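Local coordinates for protein Bug27 (Bordetella pertussis, PDB 2QPQ) that probably binds a small solute in the periplasm as a Venus flytrap receptor of the Bug family, at residues A[123-128]-A[153-158]; A[95-100]-A[248-253]. All coordinates share one frame; numbering follows the deposited sequence.

Contact 1 (A[123-128]-A[153-158])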
ATOM      1  N   ALA A 123     -25.579   2.701   8.432  1.00 28.10           N
ATOM      2  CA  ALA A 123     -26.224   2.735   7.119  1.00 27.84           C
ATOM      3  C   ALA A 123     -26.045   1.421   6.369  1.00 27.37           C
ATOM      4  O   ALA A 123     -26.923   0.986   5.622  1.00 26.33           O
ATOM      5  CB  ALA A 123     -25.661   3.896   6.287  1.00 28.42           C
ATOM      6  N   ALA A 124     -24.904   0.778   6.584  1.00 27.61           N
ATOM      7  CA  ALA A 124     -24.558  -0.448   5.864  1.00 28.16           C
ATOM      8  C   ALA A 124     -24.748  -1.742   6.656  1.00 29.20           C
ATOM      9  O   ALA A 124     -24.384  -2.813   6.172  1.00 27.04           O
ATOM     10  CB  ALA A 124     -23.099  -0.351   5.303  1.00 27.57           C
ATOM     11  N   LYS A 125     -25.330  -1.651   7.863  1.00 31.22           N
ATOM     12  CA  LYS A 125     -25.515  -2.847   8.701  1.00 33.52           C
ATOM     13  C   LYS A 125     -26.296  -3.972   8.010  1.00 35.14           C
ATOM     14  O   LYS A 125     -25.863  -5.120   8.057  1.00 34.30           O
ATOM     15  CB  LYS A 125     -26.129  -2.515  10.088  1.00 34.24           C
ATOM     16  CG  LYS A 125     -25.168  -2.569  11.300  1.00 36.86           C
ATOM     17  CD  LYS A 125     -24.309  -3.860  11.387  1.00 39.75           C
ATOM     18  CE  LYS A 125     -25.129  -5.076  11.841  1.00 40.83           C
ATOM     19  NZ  LYS A 125     -24.926  -6.302  10.978  1.00 42.63           N
ATOM     20  N   GLN A 126     -27.426  -3.648   7.367  1.00 37.79           N
ATOM     21  CA  GLN A 126     -28.285  -4.669   6.685  1.00 41.01           C
ATOM     22  C   GLN A 126     -27.789  -5.082   5.263  1.00 41.08           C
ATOM     23  O   GLN A 126     -27.101  -4.291   4.610  1.00 40.69           O
ATOM     24  CB  GLN A 126     -29.755  -4.194   6.658  1.00 40.90           C
ATOM     25  CG  GLN A 126     -30.352  -3.896   8.049  1.00 42.50           C
ATOM     26  CD  GLN A 126     -31.874  -3.768   8.047  1.00 44.33           C
ATOM     27  OE1 GLN A 126     -32.584  -4.640   7.531  1.00 49.04           O
ATOM     28  NE2 GLN A 126     -32.391  -2.684   8.655  1.00 46.91           N
ATOM     29  N   THR A 127     -28.199  -6.280   4.803  1.00 41.57           N
ATOM     30  CA  THR A 127     -27.586  -7.133   3.703  1.00 42.35           C
ATOM     31  C   THR A 127     -27.598  -6.747   2.197  1.00 42.02           C
ATOM     32  O   THR A 127     -26.638  -6.203   1.618  1.00 41.91           O
ATOM     33  CB  THR A 127     -28.312  -8.454   3.679  1.00 42.74           C
ATOM     34  OG1 THR A 127     -29.686  -8.216   4.039  1.00 44.78           O
ATOM     35  CG2 THR A 127     -27.655  -9.429   4.617  1.00 43.76           C
ATOM     36  N   ASN A 128     -28.665  -7.147   1.523  1.00 41.16           N
ATOM     37  CA  ASN A 128     -29.085  -6.349   0.413  1.00 39.19           C
ATOM     38  C   ASN A 128     -29.205  -5.014   1.191  1.00 38.14           C
ATOM     39  O   ASN A 128     -29.407  -5.016   2.434  1.00 39.09           O
ATOM     40  CB  ASN A 128     -30.405  -6.862  -0.181  1.00 38.11           C
ATOM     41  CG  ASN A 128     -30.427  -8.397  -0.329  1.00 39.00           C
ATOM     42  OD1 ASN A 128     -29.858  -8.951  -1.248  1.00 35.24           O
ATOM     43  ND2 ASN A 128     -31.093  -9.075   0.605  1.00 42.59           N
ATOM     44  N   ALA A 153     -17.019  -5.436  11.195  1.00 29.96           N
ATOM     45  CA  ALA A 153     -18.129  -4.656  11.736  1.00 30.48           C
ATOM     46  C   ALA A 153     -19.472  -5.294  11.369  1.00 31.08           C
ATOM     47  O   ALA A 153     -20.544  -4.768  11.721  1.00 32.16           O
ATOM     48  CB  ALA A 153     -18.062  -3.268  11.225  1.00 30.43           C
ATOM     49  N   LYS A 154     -19.391  -6.408  10.640  1.00 30.86           N
ATOM     50  CA  LYS A 154     -20.546  -7.105  10.046  1.00 31.57           C
ATOM     51  C   LYS A 154     -21.446  -6.175   9.222  1.00 29.73           C
ATOM     52  O   LYS A 154     -22.651  -6.084   9.437  1.00 28.69           O
ATOM     53  CB  LYS A 154     -21.326  -7.885  11.116  1.00 31.95           C
ATOM     54  CG  LYS A 154     -20.451  -8.932  11.820  1.00 33.16           C
ATOM     55  CD  LYS A 154     -21.191  -9.632  12.981  1.00 35.57           C
ATOM     56  CE  LYS A 154     -21.442  -8.679  14.192  1.00 41.71           C
ATOM     57  NZ  LYS A 154     -21.420  -9.402  15.538  1.00 41.49           N
ATOM     58  N   THR A 155     -20.841  -5.486   8.252  1.00 28.18           N
ATOM     59  CA  THR A 155     -21.586  -4.577   7.415  1.00 26.24           C
ATOM     60  C   THR A 155     -21.606  -5.107   5.973  1.00 25.21           C
ATOM     61  O   THR A 155     -20.943  -6.127   5.654  1.00 23.18           O
ATOM     62  CB  THR A 155     -21.065  -3.098   7.488  1.00 26.41           C
ATOM     63  OG1 THR A 155     -19.660  -3.028   7.173  1.00 27.22           O
ATOM     64  CG2 THR A 155     -21.302  -2.496   8.898  1.00 28.05           C
ATOM     65  N   HIS A 156     -22.366  -4.411   5.122  1.00 23.22           N
ATOM     66  CA  HIS A 156     -22.590  -4.882   3.757  1.00 23.67           C
ATOM     67  C   HIS A 156     -22.330  -3.823   2.672  1.00 22.96           C
ATOM     68  O   HIS A 156     -23.113  -3.668   1.732  1.00 22.77           O
ATOM     69  CB  HIS A 156     -23.984  -5.482   3.664  1.00 24.00           C
ATOM     70  CG  HIS A 156     -24.174  -6.632   4.598  1.00 26.11           C
ATOM     71  ND1 HIS A 156     -24.764  -6.489   5.832  1.00 28.43           N
ATOM     72  CD2 HIS A 156     -23.773  -7.923   4.519  1.00 28.13           C
ATOM     73  CE1 HIS A 156     -24.745  -7.650   6.466  1.00 28.52           C
ATOM     74  NE2 HIS A 156     -24.150  -8.535   5.689  1.00 30.52           N
ATOM     75  N   MET A 157     -21.225  -3.089   2.818  1.00 22.07           N
ATOM     76  CA  MET A 157     -20.840  -2.095   1.821  1.00 21.59           C
ATOM     77  C   MET A 157     -20.439  -2.830   0.553  1.00 20.56           C
ATOM     78  O   MET A 157     -19.822  -3.896   0.637  1.00 19.61           O
ATOM     79  CB  MET A 157     -19.645  -1.262   2.278  1.00 21.40           C
ATOM     80  CG  MET A 157     -19.879  -0.491   3.571  1.00 22.99           C
ATOM     81  SD  MET A 157     -18.378   0.421   3.986  1.00 24.72           S
ATOM     82  CE  MET A 157     -17.142  -0.867   4.060  1.00 25.51           C
ATOM     83  N   VAL A 158     -20.754  -2.228  -0.594  1.00 19.56           N
ATOM     84  CA  VAL A 158     -20.497  -2.831  -1.894  1.00 19.32           C
ATOM     85  C   VAL A 158     -19.306  -2.148  -2.568  1.00 18.60           C
ATOM     86  O   VAL A 158     -19.326  -0.942  -2.802  1.00 17.23           O
ATOM     87  CB  VAL A 158     -21.734  -2.728  -2.810  1.00 19.80           C
ATOM     88  CG1 VAL A 158     -21.375  -3.173  -4.289  1.00 20.06           C
ATOM     89  CG2 VAL A 158     -22.881  -3.553  -2.228  1.00 20.61           C
TER
HETATM   90  O   HOH W   1     -25.047  -4.946   0.125  1.00 24.05           O
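H156 inserts its imidazole beside the backbone of K125–T127, where its ring atoms meet the K125 carbonyl and the CA and methyl of T127. H156 CB lies 3.4 Å from T127 O. A chi1 of -60° sets CG anti to the carbonyl carbon, beside the backbone N. T127 CA lies over one face of the ring, 3.7 Å from the centroid, in a CH-pi contact offset toward the CG–ND1 bond. ND1 donates to K125 O at 2.8 Å. The oxygen lies almost in the imidazole plane, but ND1 stands well above the carbonyl plane, and the bond is bent, with 132° at the hydrogen. Farther out, CE1 and NE2 both touch the T127 methyl, H156 NE2 lying 3.8 Å from T127 CG2. The backbone grips the same residue again: H156 N donates to A124 O at 2.8 Å. K125 starts away from the partner, then its bent chain folds back until NZ meets K154 O at 2.8 Å, in the carbonyl plane. On the inner side A124 CB rests on M157 CG, 3.7 Å away, and M157 also packs on L120 and L149. Two helix-to-strand loops are thus fastened side by side where they enter parallel strands 132-135 and 158-161, at the helix-exit end of a beta-alpha-beta crossover in an alpha/beta lobe.

Contact 2 (A[95-100]-A[248-253])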
ATOM      1  N   ALA A  95      13.408  -9.940   1.706  1.00 15.75           N
ATOM      2  CA  ALA A  95      13.188  -8.526   1.990  1.00 16.21           C
ATOM      3  C   ALA A  95      14.481  -7.789   2.255  1.00 16.32           C
ATOM      4  O   ALA A  95      15.427  -8.346   2.823  1.00 17.85           O
ATOM      5  CB  ALA A  95      12.270  -8.398   3.211  1.00 15.94           C
ATOM      6  N   VAL A  96      14.528  -6.529   1.839  1.00 15.50           N
ATOM      7  CA  VAL A  96      15.680  -5.659   2.099  1.00 16.23           C
ATOM      8  C   VAL A  96      15.318  -4.561   3.077  1.00 16.03           C
ATOM      9  O   VAL A  96      15.942  -4.417   4.163  1.00 16.40           O
ATOM     10  CB  VAL A  96      16.194  -5.017   0.798  1.00 15.01           C
ATOM     11  CG1 VAL A  96      17.327  -4.017   1.113  1.00 17.19           C
ATOM     12  CG2 VAL A  96      16.690  -6.162  -0.138  1.00 17.50           C
ATOM     13  N   ILE A  97      14.283  -3.803   2.730  1.00 15.19           N
ATOM     14  CA  ILE A  97      13.915  -2.660   3.573  1.00 15.09           C
ATOM     15  C   ILE A  97      12.492  -2.235   3.319  1.00 14.88           C
ATOM     16  O   ILE A  97      12.060  -2.212   2.173  1.00 14.99           O
ATOM     17  CB  ILE A  97      14.894  -1.426   3.364  1.00 14.92           C
ATOM     18  CG1 ILE A  97      14.566  -0.267   4.320  1.00 14.97           C
ATOM     19  CG2 ILE A  97      14.901  -0.935   1.874  1.00 14.40           C
ATOM     20  CD1 ILE A  97      15.702   0.841   4.333  1.00 15.11           C
ATOM     21  N   ASN A  98      11.776  -1.924   4.404  1.00 15.30           N
ATOM     22  CA  ASN A  98      10.515  -1.192   4.326  1.00 16.13           C
ATOM     23  C   ASN A  98      10.768   0.259   4.648  1.00 16.81           C
ATOM     24  O   ASN A  98      11.240   0.562   5.758  1.00 16.27           O
ATOM     25  CB  ASN A  98       9.517  -1.763   5.326  1.00 17.48           C
ATOM     26  CG  ASN A  98       8.242  -0.964   5.379  1.00 18.18           C
ATOM     27  OD1 ASN A  98       7.750  -0.515   4.342  1.00 17.97           O
ATOM     28  ND2 ASN A  98       7.696  -0.782   6.590  1.00 18.20           N
ATOM     29  N   VAL A  99      10.451   1.144   3.692  1.00 16.63           N
ATOM     30  CA  VAL A  99      10.802   2.575   3.779  1.00 17.91           C
ATOM     31  C   VAL A  99       9.659   3.546   4.207  1.00 17.90           C
ATOM     32  O   VAL A  99       9.910   4.688   4.609  1.00 17.10           O
ATOM     33  CB  VAL A  99      11.462   3.074   2.479  1.00 17.43           C
ATOM     34  CG1 VAL A  99      12.697   2.235   2.113  1.00 17.53           C
ATOM     35  CG2 VAL A  99      10.472   3.039   1.294  1.00 16.91           C
ATOM     36  N   ALA A 100       8.411   3.102   4.125  1.00 19.11           N
ATOM     37  CA  ALA A 100       7.276   3.977   4.411  1.00 19.14           C
ATOM     38  C   ALA A 100       5.986   3.215   4.565  1.00 20.18           C
ATOM     39  O   ALA A 100       5.709   2.235   3.824  1.00 20.44           O
ATOM     40  CB  ALA A 100       7.082   4.994   3.293  1.00 19.07           C
ATOM     41  N   ASP A 248      21.727  -0.833   3.985  1.00 18.55           N
ATOM     42  CA  ASP A 248      22.518   0.254   4.591  1.00 20.80           C
ATOM     43  C   ASP A 248      22.420   1.502   3.678  1.00 21.35           C
ATOM     44  O   ASP A 248      22.136   2.622   4.129  1.00 22.26           O
ATOM     45  CB  ASP A 248      23.990  -0.214   4.824  1.00 20.23           C
ATOM     46  CG  ASP A 248      24.134  -1.161   6.015  1.00 23.39           C
ATOM     47  OD1 ASP A 248      23.140  -1.336   6.776  1.00 22.54           O
ATOM     48  OD2 ASP A 248      25.249  -1.750   6.204  1.00 26.56           O
ATOM     49  N   GLY A 249      22.575   1.274   2.379  1.00 21.10           N
ATOM     50  CA  GLY A 249      22.560   2.342   1.392  1.00 21.06           C
ATOM     51  C   GLY A 249      21.213   3.036   1.324  1.00 20.87           C
ATOM     52  O   GLY A 249      21.135   4.280   1.341  1.00 19.92           O
ATOM     53  N   ILE A 250      20.152   2.239   1.277  1.00 19.66           N
ATOM     54  CA  ILE A 250      18.801   2.783   1.173  1.00 20.53           C
ATOM     55  C   ILE A 250      18.392   3.494   2.461  1.00 20.84           C
ATOM     56  O   ILE A 250      17.752   4.526   2.402  1.00 21.50           O
ATOM     57  CB  ILE A 250      17.762   1.701   0.757  1.00 18.90           C
ATOM     58  CG1 ILE A 250      18.131   1.114  -0.637  1.00 19.77           C
ATOM     59  CG2 ILE A 250      16.383   2.289   0.679  1.00 19.47           C
ATOM     60  CD1 ILE A 250      17.607  -0.259  -0.941  1.00 18.73           C
ATOM     61  N   ALA A 251      18.785   2.956   3.610  1.00 22.06           N
ATOM     62  CA  ALA A 251      18.456   3.565   4.902  1.00 22.37           C
ATOM     63  C   ALA A 251      19.124   4.932   5.006  1.00 23.51           C
ATOM     64  O   ALA A 251      18.528   5.876   5.537  1.00 23.34           O
ATOM     65  CB  ALA A 251      18.875   2.655   6.051  1.00 22.52           C
ATOM     66  N   LYS A 252      20.340   5.055   4.470  1.00 24.19           N
ATOM     67  CA  LYS A 252      21.029   6.336   4.404  1.00 26.21           C
ATOM     68  C   LYS A 252      20.263   7.388   3.574  1.00 25.96           C
ATOM     69  O   LYS A 252      20.151   8.539   3.990  1.00 25.72           O
ATOM     70  CB  LYS A 252      22.475   6.170   3.900  1.00 27.04           C
ATOM     71  CG  LYS A 252      23.440   5.853   5.054  1.00 29.77           C
ATOM     72  CD  LYS A 252      24.718   5.166   4.593  1.00 33.78           C
ATOM     73  CE  LYS A 252      25.567   4.653   5.786  1.00 35.07           C
ATOM     74  NZ  LYS A 252      26.614   3.615   5.382  1.00 38.42           N
ATOM     75  N   VAL A 253      19.720   6.976   2.431  1.00 25.97           N
ATOM     76  CA  VAL A 253      18.800   7.820   1.659  1.00 25.72           C
ATOM     77  C   VAL A 253      17.578   8.235   2.466  1.00 26.38           C
ATOM     78  O   VAL A 253      17.222   9.412   2.487  1.00 27.08           O
ATOM     79  CB  VAL A 253      18.326   7.146   0.339  1.00 25.17           C
ATOM     80  CG1 VAL A 253      17.266   8.019  -0.346  1.00 23.33           C
ATOM     81  CG2 VAL A 253      19.487   6.934  -0.589  1.00 24.91           C
TER
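I250 projects from its helix into a shallow hollow on strand 95-100, bordered by the side chains of V96, I97 and V99. Its two branches divide the surface. I250 CG2 rests over the notch between two strand methyls, 3.7 Å from I97 CG2 and 4.0 Å from V99 CG1. I250 CD1, on the other branch, reaches back along the strand, touching I97 CG2 and standing 4.3 Å from V96 CG1. The split follows from the first torsion (chi1 -61°), which sets CG1 anti to the carbonyl carbon and leaves CG2 anti to the backbone N. I97 returns the fit with a bump of its own. Its CG1 is anti to the backbone N (chi1 -176°) and the chain runs on extended, carrying I97 CD1 up to the helix backbone, where it lies 3.8 Å from A251 N and 4.0 Å from A251 CB. The two isoleucines cross obliquely, whereas V99 meets I250 at about a right angle; no hydrogen bond joins the segments. V96 and I97, although consecutive, both turn toward the helix, because a classic beta bulge opposite L232 breaks the usual alternation. L232 also touches I250, Y247 covers V96 and I97, and M254 and I29 add to the packing round V99. All five touching residues are buried. The local strand and helix axes approach to 8.7 Å and are nearly parallel, 8° apart. Helix 240-254, following strand 227-235, folds back over the sheet and aligns with the neighbouring antiparallel strand 93-109: a layered alpha/beta packing in which a helix lies along the strands it covers, as expected in a lobe of a periplasmic binding protein.

Contacts 1 and 2 lie on opposite sides of the chain's centre, their own centres 40 Å apart and their nearest atoms about 23 Å apart. Along the chain, contact 1 is nested inside the loop closed by contact 2, which joins segments 148 residues apart, against 25 for contact 1. Strand 93-109, which carries part of contact 2, also pairs with strand 180-183, itself next to strand 132-135, so a chain of strand pairings links the two regions. The C136–C165 disulfide lies beyond the opposite ends of the strands that contact 1 introduces. In Venus flytrap receptors solute binds in the cleft between lobes.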